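Local coordinates for protein PpBBE-like 1 D396N (Physcomitrella patens subsp. patens, PDB 6EO5) that oxidises cellobiose as a flavin-dependent oxidase of the berberine bridge enzyme-like family, with FAD probably attached through two covalent bonds, at residues P221-Y227 and T294-L300; F239-Q243 and S389-I393; G246-A251 and L367-Q371; S359-F363 and Q394-W399; T382-H386 and A440-S445. Residue numbers count along the deposited sequence, not the author numbering.

Contact 1. Residues P221-Y227 and T294-L300; sequences PVTHFKY and TRVEEEL
Two extended strands, 222-227 and 294-300, pair antiparallel in a seven-stranded antiparallel sheet, with 294-300 outermost. Their axes approach to 4.6 Å at 157°. Thr294 O receives a CA-H...O contact from Tyr227 CA at 3.2 Å. Arg295 lies opposite Tyr227 in a non-hydrogen-bonded pair, CA-CA 5.1 Å. Its NE makes a salt bridge with Glu297 OE1 at 3.5 Å. Val296 and Lys226 form a hydrogen-bonded pair: Lys226 N to Val296 O is 2.9 Å, and Val296 N to Lys226 O is 3.2 Å. Glu297 faces Phe225, CA-CA 4.4 Å. With Glu297 and Tyr227 both at chi1 m, Tyr227 OH donates to Glu297 OE2 at 2.6 Å. Glu298 pairs with His224. Glu298 N to His224 O and His224 N to Glu298 O are each 2.9 Å. Glu299 faces Thr223, CA-CA 4.3 Å. Leu300 N meets Val222 O at 2.8 Å, and Val222 N meets Leu300 O at 2.9 Å. Helix 302-308 packs on Val222, His224 and Leu300. Ser314 binds Glu298, Lys275 binds Glu299, and Glu268 binds His224. The backbone thus carries the pairing, and the tyrosine-glutamate bond is its one side-chain hydrogen bond.

Contact 2. Residues F239-Q243 and S389-I393; sequences FKSFQ and SLYSI
An aromatic cluster of Phe239, Phe242 and Tyr391 lies between helix 235-246 and the antiparallel sheet it packs on. Segment 239-243 is helical. Segment 389-393 enters strand 391-398 through a classic beta bulge, in which Leu390 and Tyr391 both face Val338 of strand 331-338. The short helix and strand axes lie 12.7 Å apart at 145°. The closest CA atoms are those of Gln243 and Leu390, at 8.4 Å. Tyr391 points toward the helix with chi1 p, while Phe239 and Phe242 both take chi1 t. The Phe239 and Tyr391 rings have centroids 5.8 Å apart and planes at 85°. For Phe242 and Tyr391 the values are 5.9 Å and 49°, and Phe242 CE2 sits over one face of the tyrosine ring. Leu390 CD2 reaches Gln243 O at 4.3 Å. Gln243 takes chi1 m and chi2 t; its OE1 also accepts from Leu343 N. At the end of the cluster, Tyr391 OH lies 3.1 Å from Phe239 CZ and donates to Gln243 OE1 at 2.7 Å.

Contact 3. Residues G246-A251 and L367-Q371; sequences GLNVPA and LYGSQ
A type I beta turn, Gly246 to Val249, closes helix 235-246 and meets the loop that leaves strand 361-367. Segment 246-251 then leads on toward strand 253-259. The turn's own Val249 N to Gly246 O bond is weak, at 3.5 Å. The nearest CA pairs are Gly246 with Leu367 at 6.9 Å, Leu247 with Gly369 at 6.4 Å and Ala251 with Gln371 at 5.6 Å. Gly369 has phi 96° and psi 161°; there a CB would be jammed against the preceding carbonyl.

The apolar part is small. Leu367 points toward the turn with chi1 t and chi2 p, and its CD2 lies 3.9 Å from Val249 CB. Two van der Waals contacts with carbonyl oxygens add to it. Leu367 CD1 lies 3.8 Å from Gly246 O, and Ala251 CB lies 3.6 Å from Gln371 O. A CB on Gly246 would clash with Leu367 CD1.

The direct polar link comes from Gln371, with chi1 m and chi2 p, which curls its amide over the turn. Gln371 NE2 donates to Leu247 O at 2.8 Å. Arg161 ties in both loops: it bonds to Val249 O, Pro250 O and Tyr368 O.

Two waters add bridges. One donates to Leu247 O at 3.1 Å and lies 2.9 Å from Ser370 OG. The other donates to Gly246 O at 2.8 Å and to Gln371 OE1 at 2.5 Å.

Contact 4. Residues S359-F363 and Q394-W399; sequences SNAYF and QMVASW
Val396, with chi1 t, lies under the ring of Tyr362, whose chi1 is p. Val396 CB is 3.8 Å from the ring centroid and 19° off its normal, a CH-pi contact over the face. On the other face, Ala361 CB meets Ala397 CB at 4.3 Å, and Phe363 CE2 meets Met395 CB at 4.0 Å. Strands 361-363 and 394-398 run antiparallel, with axes 4.8 Å apart at 172°. Tyr362 and Val396 form the hydrogen-bonded pair: Tyr362 N to Val396 O is 3.0 Å, and Val396 N to Tyr362 O is 3.1 Å. Beyond these pairs, Ser398 N donates a hydrogen bond to Asn360 O at 3.1 Å. At the polar edge a water accepts from Asn360 ND2 at 2.9 Å and donates to Ser398 O at 3.0 Å. Gln394 OE1 is hydrogen-bonded to Tyr83 OH; the Gln394 side chain is about 6 Å from FAD. Helix 405-420 packs on Ala361, Phe363 and Met395, while strand 331-338 flanks 391-398 on the side away from 361-367.

Contact 5. Residues T382-H386 and A440-S445; sequences TAFIH and AYYGSS
Ile385, with chi1 p and chi2 t, lays its side chain over the carbonyl end of helix 438-442. The contact packs a loop between strands 361-367 and 391-398 onto this helix end, within the berberine-like sequence region. Ile385 CG1 lies 3.6 Å from Tyr441 O, and its CG2 lies 3.4 Å from Tyr442 O. Its CD1 is 3.7 Å from Gly443 N. Gly443 leaves the helix with phi 47° and psi -125°. A CB there would clash with Ile385 CD1. The chain then enters a 3-10 segment, where Ser445 N bonds to Tyr442 O at 3.0 Å. The nearest CA pairs are Ala383 with Ser445 at 6.2 Å and Ile385 with Tyr442 at 6.4 Å. His386 swings its ring to the helix end, so His386 CE1 comes 3.5 Å from Ala440 O. Its NE2 bonds to Gln429, and its ring stacks on Tyr337. One water joins the segments: it donates to Ala383 O at 2.6 Å and Tyr441 O at 2.7 Å, and accepts from Ile385 N at 3.0 Å.

How the contacts relate
Contacts 1, 2 and 4 reach the same seven-stranded sheet. Contact 1 lies at its edge; contacts 2 and 4 share strand 391-398. Contact 3 is nested in the loop closed by contact 2; their centres are about 10 Å apart, and probable backbone hydrogen bonds join them. Contact 5 joins the connection between strands 361-367 and 391-398 to the end of helix 438-442. Contact 1 closes before contacts 4 and 5 open; contacts 1 and 5 lie about 34 Å apart between centres. Segments of contacts 1 and 2, 2 and 4, and 4 and 5 alternate. Among sheet contacts, contact 4 is nearest FAD: about 6 Å from the Gln394 side chain, against about 13 Å for His224 and Tyr391.

Contact 1. Residues P221-Y227 and T294-L300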
# COMPACT_ATOMS: atom_id res chain seq x y z
N PRO A 221 -9.74 20.50 -13.43
CA PRO A 221 -9.53 19.34 -14.31
C PRO A 221 -8.13 18.78 -14.15
O PRO A 221 -7.18 19.50 -13.82
CB PRO A 221 -9.72 19.91 -15.72
CG PRO A 221 -10.48 21.20 -15.52
CD PRO A 221 -10.04 21.73 -14.19
N VAL A 222 -8.00 17.48 -14.40
CA VAL A 222 -6.72 16.79 -14.43
C VAL A 222 -6.60 16.07 -15.77
O VAL A 222 -7.55 16.00 -16.55
CB VAL A 222 -6.56 15.80 -13.26
CG1 VAL A 222 -6.80 16.53 -11.93
CG2 VAL A 222 -7.50 14.62 -13.43
N THR A 223 -5.41 15.54 -16.04
CA THR A 223 -5.10 14.91 -17.32
C THR A 223 -4.43 13.57 -17.10
O THR A 223 -3.43 13.46 -16.38
CB THR A 223 -4.21 15.82 -18.17
OG1 THR A 223 -4.85 17.08 -18.34
CG2 THR A 223 -3.95 15.19 -19.53
N HIS A 224 -4.97 12.54 -17.73
CA HIS A 224 -4.46 11.19 -17.65
C HIS A 224 -3.74 10.87 -18.96
O HIS A 224 -4.26 11.13 -20.04
CB HIS A 224 -5.61 10.21 -17.39
CG HIS A 224 -5.21 8.78 -17.52
ND1 HIS A 224 -5.52 8.02 -18.63
CD2 HIS A 224 -4.52 7.96 -16.69
CE1 HIS A 224 -5.04 6.80 -18.47
NE2 HIS A 224 -4.43 6.74 -17.30
N PHE A 225 -2.53 10.31 -18.86
CA PHE A 225 -1.80 9.90 -20.05
C PHE A 225 -1.26 8.49 -19.87
O PHE A 225 -0.97 8.05 -18.75
CB PHE A 225 -0.65 10.86 -20.38
CG PHE A 225 0.35 11.04 -19.27
CD1 PHE A 225 0.15 11.99 -18.28
CD2 PHE A 225 1.53 10.28 -19.25
CE1 PHE A 225 1.09 12.18 -17.28
CE2 PHE A 225 2.48 10.45 -18.25
CZ PHE A 225 2.26 11.41 -17.26
N LYS A 226 -1.13 7.78 -20.99
CA LYS A 226 -0.53 6.46 -20.98
C LYS A 226 0.05 6.19 -22.36
O LYS A 226 -0.66 6.32 -23.37
CB LYS A 226 -1.55 5.39 -20.59
CG LYS A 226 -1.01 3.97 -20.52
CD LYS A 226 -1.90 3.09 -19.66
CE LYS A 226 -1.50 1.63 -19.73
NZ LYS A 226 -2.24 0.81 -18.72
N TYR A 227 1.33 5.86 -22.41
CA TYR A 227 2.04 5.53 -23.64
C TYR A 227 2.50 4.09 -23.53
O TYR A 227 3.24 3.75 -22.60
CB TYR A 227 3.21 6.48 -23.89
CG TYR A 227 2.83 7.94 -23.73
CD1 TYR A 227 2.01 8.57 -24.67
CD2 TYR A 227 3.25 8.68 -22.64
CE1 TYR A 227 1.64 9.89 -24.53
CE2 TYR A 227 2.89 10.01 -22.50
CZ TYR A 227 2.08 10.61 -23.45
OH TYR A 227 1.72 11.93 -23.31
N THR A 294 1.38 3.60 -28.53
CA THR A 294 -0.03 3.81 -28.28
C THR A 294 -0.17 5.06 -27.41
O THR A 294 0.53 5.20 -26.41
CB THR A 294 -0.61 2.58 -27.60
OG1 THR A 294 -0.74 1.54 -28.57
CG2 THR A 294 -1.97 2.87 -27.04
N ARG A 295 -1.06 5.97 -27.81
CA ARG A 295 -1.13 7.28 -27.20
C ARG A 295 -2.53 7.56 -26.68
O ARG A 295 -3.47 7.66 -27.47
CB ARG A 295 -0.72 8.35 -28.21
CG ARG A 295 -0.90 9.77 -27.75
CD ARG A 295 -0.57 10.68 -28.92
NE ARG A 295 -1.45 11.85 -28.97
CZ ARG A 295 -2.70 11.82 -29.39
NH1 ARG A 295 -3.25 10.68 -29.80
NH2 ARG A 295 -3.41 12.94 -29.39
N VAL A 296 -2.67 7.72 -25.37
CA VAL A 296 -3.92 8.10 -24.74
C VAL A 296 -3.65 9.28 -23.81
O VAL A 296 -2.93 9.13 -22.82
CB VAL A 296 -4.56 6.95 -23.97
CG1 VAL A 296 -5.72 7.46 -23.13
CG2 VAL A 296 -5.02 5.86 -24.93
N GLU A 297 -4.24 10.44 -24.13
CA GLU A 297 -4.16 11.64 -23.29
C GLU A 297 -5.56 12.22 -23.19
O GLU A 297 -6.18 12.52 -24.21
CB GLU A 297 -3.19 12.67 -23.87
CG GLU A 297 -1.75 12.17 -24.06
CD GLU A 297 -1.00 12.91 -25.16
OE1 GLU A 297 -1.65 13.65 -25.94
OE2 GLU A 297 0.23 12.75 -25.26
N GLU A 298 -6.05 12.40 -21.96
CA GLU A 298 -7.47 12.59 -21.72
C GLU A 298 -7.67 13.53 -20.54
O GLU A 298 -7.17 13.26 -19.45
CB GLU A 298 -8.12 11.24 -21.41
CG GLU A 298 -9.62 11.27 -21.36
CD GLU A 298 -10.21 9.91 -20.99
OE1 GLU A 298 -9.40 8.95 -20.72
OE2 GLU A 298 -11.48 9.81 -20.98
N GLU A 299 -8.39 14.63 -20.75
CA GLU A 299 -8.71 15.52 -19.63
C GLU A 299 -9.99 15.03 -18.94
O GLU A 299 -10.97 14.70 -19.61
CB GLU A 299 -8.86 16.96 -20.10
CG GLU A 299 -9.04 17.95 -18.95
CD GLU A 299 -8.93 19.40 -19.39
OE1 GLU A 299 -7.83 19.82 -19.83
OE2 GLU A 299 -9.96 20.12 -19.32
N LEU A 300 -9.94 14.96 -17.61
CA LEU A 300 -10.99 14.33 -16.80
C LEU A 300 -11.18 15.13 -15.53
O LEU A 300 -10.36 15.97 -15.18
CB LEU A 300 -10.61 12.89 -16.43
CG LEU A 300 -10.25 11.90 -17.53
CD1 LEU A 300 -9.71 10.63 -16.93
CD2 LEU A 300 -11.49 11.63 -18.35

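Contact 2. Residues F239-Q243 and S389-I393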
# COMPACT_ATOMS: atom_id res chain seq x y z
N PHE A 239 12.80 2.12 -20.99
CA PHE A 239 13.12 2.27 -19.57
C PHE A 239 14.18 3.35 -19.35
O PHE A 239 14.05 4.17 -18.43
CB PHE A 239 13.59 0.95 -18.95
CG PHE A 239 13.70 1.04 -17.46
CD1 PHE A 239 12.57 0.98 -16.67
CD2 PHE A 239 14.92 1.30 -16.85
CE1 PHE A 239 12.64 1.12 -15.30
CE2 PHE A 239 15.01 1.45 -15.47
CZ PHE A 239 13.86 1.35 -14.70
N LYS A 240 15.23 3.38 -20.19
CA LYS A 240 16.24 4.42 -20.06
C LYS A 240 15.63 5.80 -20.21
O LYS A 240 15.96 6.73 -19.46
CB LYS A 240 17.35 4.20 -21.08
CG LYS A 240 18.55 5.11 -20.90
CD LYS A 240 19.71 4.63 -21.78
CE LYS A 240 20.85 5.63 -21.82
NZ LYS A 240 21.02 6.21 -20.47
N SER A 241 14.72 5.96 -21.18
CA SER A 241 14.08 7.26 -21.37
C SER A 241 13.21 7.63 -20.18
O SER A 241 13.14 8.81 -19.80
CB SER A 241 13.25 7.25 -22.64
OG SER A 241 12.63 8.50 -22.79
N PHE A 242 12.54 6.64 -19.58
CA PHE A 242 11.78 6.88 -18.35
C PHE A 242 12.69 7.41 -17.24
O PHE A 242 12.35 8.40 -16.57
CB PHE A 242 11.07 5.60 -17.92
CG PHE A 242 10.57 5.60 -16.50
CD1 PHE A 242 9.54 6.45 -16.10
CD2 PHE A 242 11.13 4.72 -15.56
CE1 PHE A 242 9.08 6.45 -14.79
CE2 PHE A 242 10.67 4.70 -14.24
CZ PHE A 242 9.64 5.57 -13.85
N GLN A 243 13.85 6.77 -17.03
CA GLN A 243 14.80 7.20 -16.00
C GLN A 243 15.28 8.62 -16.24
O GLN A 243 15.32 9.44 -15.31
CB GLN A 243 15.99 6.26 -15.95
CG GLN A 243 15.79 5.04 -15.10
CD GLN A 243 17.11 4.39 -14.72
OE1 GLN A 243 17.19 3.64 -13.75
NE2 GLN A 243 18.17 4.68 -15.49
N SER A 389 14.83 8.33 -2.89
CA SER A 389 14.93 7.47 -4.05
C SER A 389 14.39 8.17 -5.29
O SER A 389 13.62 9.13 -5.20
CB SER A 389 14.14 6.18 -3.83
OG SER A 389 12.75 6.51 -3.86
N LEU A 390 14.78 7.66 -6.45
CA LEU A 390 14.14 8.10 -7.69
C LEU A 390 12.83 7.34 -7.90
O LEU A 390 11.80 7.96 -8.20
CB LEU A 390 15.09 7.91 -8.87
CG LEU A 390 14.64 8.44 -10.23
CD1 LEU A 390 14.28 9.94 -10.18
CD2 LEU A 390 15.72 8.15 -11.28
N TYR A 391 12.84 6.02 -7.73
CA TYR A 391 11.63 5.22 -7.89
C TYR A 391 11.77 3.91 -7.11
O TYR A 391 12.87 3.50 -6.72
CB TYR A 391 11.35 4.94 -9.38
CG TYR A 391 12.46 4.23 -10.11
CD1 TYR A 391 12.56 2.83 -10.07
CD2 TYR A 391 13.38 4.93 -10.88
CE1 TYR A 391 13.56 2.18 -10.74
CE2 TYR A 391 14.38 4.28 -11.57
CZ TYR A 391 14.47 2.90 -11.49
OH TYR A 391 15.48 2.23 -12.17
N SER A 392 10.62 3.28 -6.87
CA SER A 392 10.54 1.94 -6.30
C SER A 392 10.26 0.94 -7.41
O SER A 392 9.70 1.29 -8.45
CB SER A 392 9.42 1.85 -5.26
OG SER A 392 8.17 2.17 -5.86
N ILE A 393 10.63 -0.32 -7.20
CA ILE A 393 10.30 -1.40 -8.14
C ILE A 393 9.39 -2.39 -7.43
O ILE A 393 9.78 -2.98 -6.41
CB ILE A 393 11.55 -2.12 -8.68
CG1 ILE A 393 12.57 -1.15 -9.28
CG2 ILE A 393 11.14 -3.12 -9.75
CD1 ILE A 393 13.78 -1.86 -9.87

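Contact 3. Residues G246-A251 and L367-Q371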
# COMPACT_ATOMS: atom_id res chain seq x y z
N GLY A 246 12.41 10.96 -15.69
CA GLY A 246 11.92 10.96 -14.31
C GLY A 246 12.70 11.87 -13.39
O GLY A 246 12.14 12.43 -12.44
N LEU A 247 14.00 12.05 -13.66
CA LEU A 247 14.84 12.93 -12.85
C LEU A 247 14.33 14.36 -12.78
O LEU A 247 14.72 15.09 -11.86
CB LEU A 247 16.27 12.92 -13.39
CG LEU A 247 17.05 11.65 -13.02
CD1 LEU A 247 18.25 11.40 -13.92
CD2 LEU A 247 17.48 11.73 -11.56
N ASN A 248 13.48 14.80 -13.72
CA ASN A 248 13.12 16.22 -13.82
C ASN A 248 11.61 16.46 -13.86
O ASN A 248 11.18 17.53 -14.31
CB ASN A 248 13.78 16.85 -15.04
CG ASN A 248 15.29 16.84 -14.95
OD1 ASN A 248 15.96 16.14 -15.71
ND2 ASN A 248 15.83 17.61 -14.02
N VAL A 249 10.81 15.51 -13.40
CA VAL A 249 9.36 15.64 -13.49
C VAL A 249 8.85 16.56 -12.38
O VAL A 249 9.16 16.32 -11.21
CB VAL A 249 8.69 14.26 -13.41
CG1 VAL A 249 7.19 14.39 -13.43
CG2 VAL A 249 9.20 13.36 -14.55
N PRO A 250 8.10 17.61 -12.71
CA PRO A 250 7.57 18.49 -11.67
C PRO A 250 6.47 17.81 -10.88
O PRO A 250 5.85 16.85 -11.34
CB PRO A 250 7.03 19.70 -12.45
CG PRO A 250 6.78 19.16 -13.85
CD PRO A 250 7.79 18.08 -14.07
N ALA A 251 6.22 18.34 -9.68
CA ALA A 251 5.36 17.69 -8.71
C ALA A 251 3.93 17.52 -9.18
O ALA A 251 3.23 16.64 -8.66
CB ALA A 251 5.36 18.47 -7.39
N LEU A 367 7.34 6.56 -9.48
CA LEU A 367 8.32 7.63 -9.48
C LEU A 367 8.22 8.43 -8.18
O LEU A 367 7.13 8.84 -7.78
CB LEU A 367 8.10 8.54 -10.69
CG LEU A 367 9.05 9.73 -10.77
CD1 LEU A 367 10.42 9.24 -11.20
CD2 LEU A 367 8.51 10.80 -11.72
N TYR A 368 9.37 8.63 -7.52
CA TYR A 368 9.46 9.49 -6.35
C TYR A 368 10.17 10.78 -6.81
O TYR A 368 9.54 11.63 -7.45
CB TYR A 368 10.17 8.81 -5.18
CG TYR A 368 9.37 7.73 -4.46
CD1 TYR A 368 8.89 6.61 -5.13
CD2 TYR A 368 9.12 7.83 -3.09
CE1 TYR A 368 8.16 5.63 -4.47
CE2 TYR A 368 8.39 6.85 -2.43
CZ TYR A 368 7.92 5.75 -3.12
OH TYR A 368 7.22 4.77 -2.46
N GLY A 369 11.45 10.94 -6.48
CA GLY A 369 12.23 12.03 -7.03
C GLY A 369 12.30 13.26 -6.14
O GLY A 369 11.47 13.48 -5.25
N SER A 370 13.30 14.10 -6.42
CA SER A 370 13.59 15.24 -5.57
C SER A 370 12.49 16.31 -5.61
O SER A 370 12.33 17.04 -4.63
CB SER A 370 14.93 15.85 -5.98
OG SER A 370 14.87 16.30 -7.32
N GLN A 371 11.74 16.43 -6.72
CA GLN A 371 10.63 17.38 -6.78
C GLN A 371 9.39 16.91 -6.02
O GLN A 371 8.48 17.71 -5.78
CB GLN A 371 10.20 17.68 -8.23
CG GLN A 371 11.29 18.00 -9.25
CD GLN A 371 12.10 16.76 -9.65
OE1 GLN A 371 11.75 15.64 -9.27
NE2 GLN A 371 13.17 16.97 -10.40
O HOH W 1 12.65 13.34 -9.88
O HOH W 2 16.57 15.34 -9.44

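Contact 4. Residues S359-F363 and Q394-W399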
# COMPACT_ATOMS: atom_id res chain seq x y z
N SER A 359 8.33 -15.94 -16.95
CA SER A 359 7.07 -15.48 -17.52
C SER A 359 6.00 -15.44 -16.43
O SER A 359 6.23 -15.85 -15.29
CB SER A 359 6.65 -16.37 -18.68
OG SER A 359 6.03 -17.54 -18.20
N ASN A 360 4.83 -14.94 -16.80
CA ASN A 360 3.73 -14.73 -15.87
C ASN A 360 4.21 -13.95 -14.64
O ASN A 360 4.13 -14.41 -13.50
CB ASN A 360 3.09 -16.08 -15.49
CG ASN A 360 1.70 -15.93 -14.86
OD1 ASN A 360 1.10 -14.85 -14.86
ND2 ASN A 360 1.20 -17.03 -14.32
N ALA A 361 4.72 -12.75 -14.92
CA ALA A 361 5.17 -11.79 -13.91
C ALA A 361 4.94 -10.37 -14.44
O ALA A 361 4.67 -10.16 -15.62
CB ALA A 361 6.64 -11.99 -13.57
N TYR A 362 5.06 -9.38 -13.55
CA TYR A 362 5.05 -7.99 -13.98
C TYR A 362 5.87 -7.12 -13.03
O TYR A 362 6.23 -7.54 -11.93
CB TYR A 362 3.62 -7.46 -14.13
CG TYR A 362 2.78 -7.48 -12.88
CD1 TYR A 362 2.75 -6.38 -12.04
CD2 TYR A 362 1.99 -8.56 -12.56
CE1 TYR A 362 1.98 -6.39 -10.89
CE2 TYR A 362 1.21 -8.58 -11.43
CZ TYR A 362 1.21 -7.50 -10.59
OH TYR A 362 0.42 -7.49 -9.44
N PHE A 363 6.18 -5.90 -13.49
CA PHE A 363 7.14 -5.01 -12.84
C PHE A 363 6.70 -3.56 -13.02
O PHE A 363 6.52 -3.10 -14.15
CB PHE A 363 8.54 -5.24 -13.42
CG PHE A 363 8.98 -6.67 -13.34
CD1 PHE A 363 8.62 -7.58 -14.33
CD2 PHE A 363 9.73 -7.12 -12.25
CE1 PHE A 363 9.00 -8.93 -14.24
CE2 PHE A 363 10.11 -8.46 -12.17
CZ PHE A 363 9.75 -9.36 -13.17
N GLN A 394 8.21 -2.61 -7.98
CA GLN A 394 7.34 -3.69 -7.53
C GLN A 394 7.52 -4.90 -8.45
O GLN A 394 7.35 -4.78 -9.67
CB GLN A 394 5.87 -3.25 -7.49
CG GLN A 394 5.00 -4.22 -6.71
CD GLN A 394 3.52 -4.03 -6.96
OE1 GLN A 394 2.69 -4.86 -6.56
NE2 GLN A 394 3.17 -2.93 -7.62
N MET A 395 7.87 -6.04 -7.86
CA MET A 395 8.19 -7.27 -8.60
C MET A 395 7.23 -8.37 -8.18
O MET A 395 7.29 -8.85 -7.05
CB MET A 395 9.63 -7.70 -8.32
CG MET A 395 10.60 -6.55 -8.22
SD MET A 395 12.11 -7.04 -7.39
CE MET A 395 13.07 -5.54 -7.43
N VAL A 396 6.36 -8.80 -9.10
CA VAL A 396 5.31 -9.78 -8.82
C VAL A 396 5.47 -10.96 -9.78
O VAL A 396 5.60 -10.76 -10.99
CB VAL A 396 3.91 -9.16 -8.97
CG1 VAL A 396 2.83 -10.18 -8.60
CG2 VAL A 396 3.76 -7.90 -8.13
N ALA A 397 5.47 -12.18 -9.23
CA ALA A 397 5.43 -13.42 -10.02
C ALA A 397 4.26 -14.27 -9.56
O ALA A 397 4.13 -14.57 -8.37
CB ALA A 397 6.73 -14.21 -9.89
N SER A 398 3.42 -14.68 -10.51
CA SER A 398 2.15 -15.33 -10.23
C SER A 398 2.14 -16.76 -10.75
O SER A 398 2.95 -17.14 -11.60
CB SER A 398 0.97 -14.56 -10.86
OG SER A 398 0.93 -13.22 -10.41
N TRP A 399 1.21 -17.55 -10.22
CA TRP A 399 0.95 -18.88 -10.74
C TRP A 399 -0.49 -19.27 -10.44
O TRP A 399 -1.12 -18.72 -9.53
CB TRP A 399 1.92 -19.92 -10.16
CG TRP A 399 1.97 -20.07 -8.66
CD1 TRP A 399 1.33 -21.02 -7.90
CD2 TRP A 399 2.76 -19.29 -7.73
NE1 TRP A 399 1.65 -20.86 -6.57
CE2 TRP A 399 2.53 -19.82 -6.44
CE3 TRP A 399 3.63 -18.21 -7.88
CZ2 TRP A 399 3.14 -19.29 -5.30
CZ3 TRP A 399 4.24 -17.69 -6.75
CH2 TRP A 399 3.99 -18.23 -5.47
O HOH W 3 2.85 -19.33 -13.67

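Contact 5. Residues T382-H386 and A440-S445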
# COMPACT_ATOMS: atom_id res chain seq x y z
N THR A 382 9.16 10.62 10.51
CA THR A 382 8.18 9.55 10.37
C THR A 382 8.89 8.21 10.35
O THR A 382 10.09 8.11 10.07
CB THR A 382 7.32 9.69 9.09
OG1 THR A 382 8.13 9.49 7.93
CG2 THR A 382 6.64 11.07 9.03
N ALA A 383 8.12 7.17 10.67
CA ALA A 383 8.62 5.81 10.53
C ALA A 383 8.89 5.44 9.07
O ALA A 383 9.56 4.44 8.82
CB ALA A 383 7.62 4.83 11.14
N PHE A 384 8.39 6.22 8.11
CA PHE A 384 8.65 5.97 6.70
C PHE A 384 9.94 6.69 6.30
O PHE A 384 10.00 7.92 6.34
CB PHE A 384 7.48 6.42 5.83
CG PHE A 384 7.55 5.94 4.41
CD1 PHE A 384 8.25 6.67 3.46
CD2 PHE A 384 6.95 4.75 4.03
CE1 PHE A 384 8.34 6.23 2.15
CE2 PHE A 384 7.04 4.29 2.72
CZ PHE A 384 7.73 5.05 1.78
N ILE A 385 10.95 5.92 5.90
CA ILE A 385 12.30 6.44 5.72
C ILE A 385 12.68 6.70 4.27
O ILE A 385 13.65 7.42 4.01
CB ILE A 385 13.35 5.50 6.37
CG1 ILE A 385 13.41 4.16 5.61
CG2 ILE A 385 13.05 5.27 7.85
CD1 ILE A 385 14.61 3.28 6.00
N HIS A 386 11.94 6.14 3.31
CA HIS A 386 12.36 6.13 1.91
C HIS A 386 12.06 7.48 1.28
O HIS A 386 11.10 7.66 0.52
CB HIS A 386 11.68 4.98 1.19
CG HIS A 386 11.62 3.73 2.00
ND1 HIS A 386 12.75 3.00 2.32
CD2 HIS A 386 10.58 3.10 2.61
CE1 HIS A 386 12.40 1.97 3.07
NE2 HIS A 386 11.09 2.01 3.26
N ALA A 440 15.79 -3.22 6.14
CA ALA A 440 15.52 -2.74 4.79
C ALA A 440 14.28 -1.85 4.75
O ALA A 440 14.19 -0.96 3.90
CB ALA A 440 15.37 -3.91 3.83
N TYR A 441 13.33 -2.07 5.66
CA TYR A 441 12.13 -1.26 5.68
C TYR A 441 12.26 -0.05 6.60
O TYR A 441 11.73 1.02 6.29
CB TYR A 441 10.92 -2.09 6.13
CG TYR A 441 10.50 -3.16 5.15
CD1 TYR A 441 10.13 -2.84 3.85
CD2 TYR A 441 10.47 -4.50 5.53
CE1 TYR A 441 9.74 -3.83 2.96
CE2 TYR A 441 10.08 -5.49 4.65
CZ TYR A 441 9.71 -5.14 3.36
OH TYR A 441 9.32 -6.13 2.48
N TYR A 442 12.98 -0.19 7.70
CA TYR A 442 12.92 0.80 8.76
C TYR A 442 14.26 1.47 9.07
O TYR A 442 14.25 2.57 9.63
CB TYR A 442 12.34 0.15 10.03
CG TYR A 442 10.92 -0.37 9.81
CD1 TYR A 442 9.93 0.46 9.26
CD2 TYR A 442 10.57 -1.68 10.12
CE1 TYR A 442 8.62 -0.01 9.05
CE2 TYR A 442 9.28 -2.15 9.91
CZ TYR A 442 8.31 -1.32 9.37
OH TYR A 442 7.03 -1.79 9.16
N GLY A 443 15.39 0.86 8.71
CA GLY A 443 16.69 1.53 8.77
C GLY A 443 16.97 2.30 10.06
O GLY A 443 16.89 1.74 11.17
N SER A 444 17.31 3.59 9.92
CA SER A 444 17.73 4.42 11.06
C SER A 444 16.65 4.62 12.10
O SER A 444 16.96 5.07 13.21
CB SER A 444 18.17 5.82 10.62
OG SER A 444 19.23 5.80 9.67
N SER A 445 15.39 4.34 11.78
CA SER A 445 14.29 4.55 12.71
C SER A 445 13.91 3.28 13.46
O SER A 445 13.01 3.33 14.30
CB SER A 445 13.06 5.10 11.98
OG SER A 445 13.26 6.45 11.57
O HOH W 4 10.18 3.17 6.68